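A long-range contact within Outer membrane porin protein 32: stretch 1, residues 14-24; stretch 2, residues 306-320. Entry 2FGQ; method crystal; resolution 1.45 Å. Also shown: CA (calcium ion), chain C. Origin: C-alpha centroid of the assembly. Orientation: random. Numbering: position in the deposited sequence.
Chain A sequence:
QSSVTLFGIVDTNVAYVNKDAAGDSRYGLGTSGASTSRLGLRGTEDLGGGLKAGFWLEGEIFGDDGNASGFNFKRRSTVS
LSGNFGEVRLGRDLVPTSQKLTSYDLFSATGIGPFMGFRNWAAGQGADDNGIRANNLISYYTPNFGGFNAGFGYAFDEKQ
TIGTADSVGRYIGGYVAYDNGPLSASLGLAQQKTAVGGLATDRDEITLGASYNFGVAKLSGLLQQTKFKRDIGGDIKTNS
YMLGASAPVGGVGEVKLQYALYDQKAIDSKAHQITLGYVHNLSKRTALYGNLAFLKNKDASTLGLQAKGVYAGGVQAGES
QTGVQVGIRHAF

Stretch 1 (14-24) VAYVNKDAAGD
Stretch 2, residues 306-320: QAKGVYAGGVQAGES

This contact packs the end of a β-strand and the loop that follows it against an irregular segment whose touching residues are at least 290 apart in sequence, with a small apolar patch at one end, a tyrosine in the middle and a lysine salt bridge farther along, burying 650 Å² in total.

Residues 14-17 are extended strand, and their side chains alternate: Ala 15 and Val 17 point toward the second stretch, Val 14 and Tyr 16 away, so every second residue is available for packing. The register is set by Ala 15 nearest Ala 307 (CA to CA 6.6 Å) and, beyond the strand, by Ala 21 beside Val 315 (CA to CA 4.2 Å). Ala 15 CB lies 4.1 Å from Ala 307 CB and 3.9 Å from Val 310 CG2, with Val 310 in the t rotamer. Val 17, chi1 m, sets Val 17 CG2 4.1 Å from Tyr 311 CB. The receiving loop is folded by its own backbone: Val 310 N and Tyr 311 N both donate to Ala 307 O, each at 2.9 Å. Next to them Gly 309, at phi/psi 84/-2, offers Gly 309 O to the calcium ion CA at 2.3 Å.

Asp 20 CB sits over one face of the Tyr 311 ring (chi1 t, chi2 70°), 3.7 Å from the centroid and 17° off the normal, a CH-pi contact. Tyr 311 OH donates to Gly 314 O at 2.7 Å, tying down its own loop, and lies 3.1 Å from Ala 21 N. A CB on Gly 313 would come within 2.5 Å of that same Tyr 311 OH.

Asp 20 (chi1 p) organizes the opposing turn. It starts a type I turn to Gly 23, closed by Gly 23 N to Asp 20 O at 3.0 Å, while Asp 20 OD1 accepts from Ala 22 N at 2.9 Å and Asp 24 N at 3.0 Å. Gly 23 has phi/psi 87/11; a CB there would jam against the preceding carbonyl and lie 3.0 Å from Gln 316 NE2. One water joins the loops, donating to Asp 20 O at 2.7 Å and accepting from Gln 316 N at 2.9 Å and Gln 316 NE2 at 2.7 Å.

Lys 19 starts sideways, but its end comes nearer. With chi1 29°, chi2 t, chi3 101° and chi4 147°, Lys 19 NZ donates to Ser 320 O at 2.7 Å and to Glu 319 OE1 at 2.8 Å, the latter a salt bridge, so one ammonium meets both a backbone carbonyl and a carboxylate. Glu 319 (chi1 m, chi2 m) closes a type II turn from Gln 316, with Glu 319 N to Gln 316 O at 3.1 Å.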

# COMPACT_ATOMS: atom_id res chain seq x y z
N VAL A 14 -23.24 8.08 -3.39
CA VAL A 14 -24.22 7.03 -3.64
C VAL A 14 -24.49 7.02 -5.14
O VAL A 14 -24.54 8.06 -5.78
CB VAL A 14 -25.50 7.24 -2.80
CG1 VAL A 14 -26.55 6.26 -3.19
CG2 VAL A 14 -25.19 7.11 -1.32
N ALA A 15 -24.66 5.83 -5.68
CA ALA A 15 -24.90 5.68 -7.08
C ALA A 15 -25.89 4.57 -7.39
O ALA A 15 -26.09 3.66 -6.61
CB ALA A 15 -23.59 5.48 -7.88
N TYR A 16 -26.51 4.69 -8.56
CA TYR A 16 -27.51 3.78 -9.04
C TYR A 16 -27.39 3.66 -10.55
O TYR A 16 -27.21 4.65 -11.25
CB TYR A 16 -28.88 4.36 -8.69
CG TYR A 16 -30.06 3.74 -9.40
CD1 TYR A 16 -30.48 4.23 -10.63
CD2 TYR A 16 -30.74 2.68 -8.85
CE1 TYR A 16 -31.59 3.68 -11.28
CE2 TYR A 16 -31.86 2.12 -9.48
CZ TYR A 16 -32.25 2.62 -10.70
OH TYR A 16 -33.31 2.07 -11.35
N VAL A 17 -27.54 2.44 -11.04
CA VAL A 17 -27.82 2.19 -12.45
C VAL A 17 -29.06 1.28 -12.54
O VAL A 17 -29.30 0.44 -11.70
CB VAL A 17 -26.66 1.56 -13.23
CG1 VAL A 17 -25.48 2.54 -13.37
CG2 VAL A 17 -26.25 0.23 -12.60
N ASN A 18 -29.86 1.50 -13.58
CA ASN A 18 -31.10 0.73 -13.70
C ASN A 18 -30.92 -0.68 -14.26
O ASN A 18 -31.78 -1.54 -14.09
CB ASN A 18 -32.19 1.54 -14.40
CG ASN A 18 -31.98 1.77 -15.89
OD1 ASN A 18 -32.97 2.10 -16.64
ND2 ASN A 18 -30.79 1.60 -16.35
N LYS A 19 -29.81 -0.95 -14.91
CA LYS A 19 -29.54 -2.29 -15.40
C LYS A 19 -28.06 -2.61 -15.41
O LYS A 19 -27.21 -1.73 -15.66
CB LYS A 19 -30.08 -2.52 -16.82
CG LYS A 19 -30.16 -1.40 -17.69
CD LYS A 19 -31.02 -1.78 -18.92
CE LYS A 19 -32.46 -1.26 -18.88
NZ LYS A 19 -32.96 -0.92 -20.26
N ASP A 20 -27.78 -3.88 -15.19
CA ASP A 20 -26.45 -4.44 -15.30
C ASP A 20 -26.45 -5.46 -16.44
O ASP A 20 -27.35 -5.42 -17.26
CB ASP A 20 -26.02 -5.01 -13.95
CG ASP A 20 -26.83 -6.20 -13.51
OD1 ASP A 20 -27.66 -6.73 -14.29
OD2 ASP A 20 -26.70 -6.65 -12.34
N ALA A 21 -25.48 -6.36 -16.49
CA ALA A 21 -25.37 -7.29 -17.62
C ALA A 21 -26.51 -8.31 -17.68
O ALA A 21 -26.77 -8.89 -18.74
CB ALA A 21 -24.02 -8.00 -17.59
N ALA A 22 -27.21 -8.47 -16.56
CA ALA A 22 -28.40 -9.32 -16.44
C ALA A 22 -29.72 -8.55 -16.49
O ALA A 22 -30.80 -9.14 -16.40
CB ALA A 22 -28.30 -10.09 -15.16
N GLY A 23 -29.66 -7.23 -16.60
CA GLY A 23 -30.85 -6.40 -16.65
C GLY A 23 -31.38 -6.00 -15.27
O GLY A 23 -32.47 -5.41 -15.20
N ASP A 24 -30.61 -6.24 -14.22
CA ASP A 24 -30.99 -5.90 -12.83
C ASP A 24 -30.41 -4.56 -12.42
O ASP A 24 -29.31 -4.22 -12.83
CB ASP A 24 -30.45 -6.94 -11.87
CG ASP A 24 -31.01 -8.33 -12.13
OD1 ASP A 24 -32.20 -8.44 -12.48
OD2 ASP A 24 -30.31 -9.35 -12.01
N GLN A 306 -20.05 4.22 -16.03
CA GLN A 306 -18.94 3.88 -15.14
C GLN A 306 -19.19 4.38 -13.71
O GLN A 306 -18.58 5.37 -13.28
CB GLN A 306 -17.66 4.46 -15.71
CG GLN A 306 -17.33 3.85 -17.07
CD GLN A 306 -17.16 2.37 -17.02
OE1 GLN A 306 -18.02 1.59 -17.53
NE2 GLN A 306 -16.06 1.94 -16.44
N ALA A 307 -20.10 3.71 -13.00
CA ALA A 307 -20.40 4.09 -11.60
C ALA A 307 -19.37 3.38 -10.71
O ALA A 307 -19.65 2.27 -10.21
CB ALA A 307 -21.83 3.70 -11.19
N LYS A 308 -18.18 3.96 -10.57
CA LYS A 308 -17.06 3.32 -9.90
C LYS A 308 -17.46 2.97 -8.47
O LYS A 308 -17.99 3.82 -7.75
CB LYS A 308 -15.85 4.21 -9.88
CG LYS A 308 -14.62 3.59 -9.26
CD LYS A 308 -13.38 4.50 -9.42
CE LYS A 308 -12.66 4.28 -10.74
NZ LYS A 308 -11.52 5.21 -10.95
N GLY A 309 -17.19 1.73 -8.09
CA GLY A 309 -17.50 1.20 -6.77
C GLY A 309 -18.91 0.70 -6.65
O GLY A 309 -19.27 0.22 -5.58
N VAL A 310 -19.70 0.81 -7.72
CA VAL A 310 -21.07 0.28 -7.69
C VAL A 310 -21.28 -0.69 -8.83
O VAL A 310 -21.50 -1.88 -8.60
CB VAL A 310 -22.14 1.40 -7.65
CG1 VAL A 310 -23.55 0.80 -7.69
CG2 VAL A 310 -21.97 2.21 -6.37
N TYR A 311 -21.21 -0.19 -10.06
CA TYR A 311 -21.28 -1.06 -11.22
C TYR A 311 -20.68 -0.30 -12.41
O TYR A 311 -21.11 0.81 -12.70
CB TYR A 311 -22.72 -1.48 -11.53
CG TYR A 311 -22.76 -2.49 -12.68
CD1 TYR A 311 -22.29 -3.78 -12.51
CD2 TYR A 311 -23.16 -2.10 -13.97
CE1 TYR A 311 -22.25 -4.67 -13.58
CE2 TYR A 311 -23.13 -3.01 -15.06
CZ TYR A 311 -22.67 -4.28 -14.85
OH TYR A 311 -22.62 -5.20 -15.87
N ALA A 312 -19.72 -0.92 -13.08
CA ALA A 312 -19.07 -0.33 -14.25
C ALA A 312 -18.90 -1.34 -15.38
O ALA A 312 -18.08 -1.12 -16.29
CB ALA A 312 -17.73 0.27 -13.83
N GLY A 313 -19.71 -2.40 -15.36
CA GLY A 313 -19.70 -3.39 -16.42
C GLY A 313 -20.61 -2.98 -17.56
O GLY A 313 -21.10 -1.85 -17.66
N GLY A 314 -20.81 -3.93 -18.45
CA GLY A 314 -21.64 -3.73 -19.60
C GLY A 314 -23.11 -3.97 -19.35
O GLY A 314 -23.55 -4.33 -18.25
N VAL A 315 -23.90 -3.76 -20.39
CA VAL A 315 -25.30 -4.09 -20.38
C VAL A 315 -25.62 -5.00 -21.56
O VAL A 315 -24.78 -5.21 -22.42
CB VAL A 315 -26.19 -2.83 -20.41
CG1 VAL A 315 -25.91 -1.96 -19.17
CG2 VAL A 315 -26.03 -2.01 -21.71
N GLN A 316 -26.84 -5.54 -21.59
CA GLN A 316 -27.22 -6.38 -22.72
C GLN A 316 -27.25 -5.56 -24.03
O GLN A 316 -27.50 -4.36 -24.04
CB GLN A 316 -28.58 -7.01 -22.46
CG GLN A 316 -28.61 -7.89 -21.25
CD GLN A 316 -30.00 -8.03 -20.65
OE1 GLN A 316 -30.55 -9.10 -20.70
NE2 GLN A 316 -30.57 -6.94 -20.08
N ALA A 317 -26.99 -6.25 -25.14
CA ALA A 317 -26.94 -5.60 -26.44
C ALA A 317 -28.17 -4.77 -26.72
O ALA A 317 -29.31 -5.23 -26.53
CB ALA A 317 -26.77 -6.66 -27.52
N GLY A 318 -27.94 -3.54 -27.12
CA GLY A 318 -29.00 -2.66 -27.55
C GLY A 318 -29.85 -2.04 -26.47
O GLY A 318 -30.85 -1.37 -26.77
N GLU A 319 -29.42 -2.21 -25.22
CA GLU A 319 -30.16 -1.67 -24.10
C GLU A 319 -29.75 -0.24 -23.79
O GLU A 319 -28.60 0.15 -24.00
CB GLU A 319 -29.90 -2.50 -22.84
CG GLU A 319 -30.52 -3.88 -22.85
CD GLU A 319 -32.02 -3.85 -22.78
OE1 GLU A 319 -32.58 -3.16 -21.91
OE2 GLU A 319 -32.65 -4.52 -23.62
N SER A 320 -30.69 0.53 -23.26
CA SER A 320 -30.41 1.84 -22.75
C SER A 320 -30.24 1.68 -21.25
O SER A 320 -30.93 0.89 -20.61
CB SER A 320 -31.57 2.79 -23.02
OG SER A 320 -31.72 3.00 -24.42
CA CA C . -19.05 0.12 -3.32
O HOH W 1 -28.85 -4.98 -19.52
O HOH W 2 -17.42 -1.72 -3.52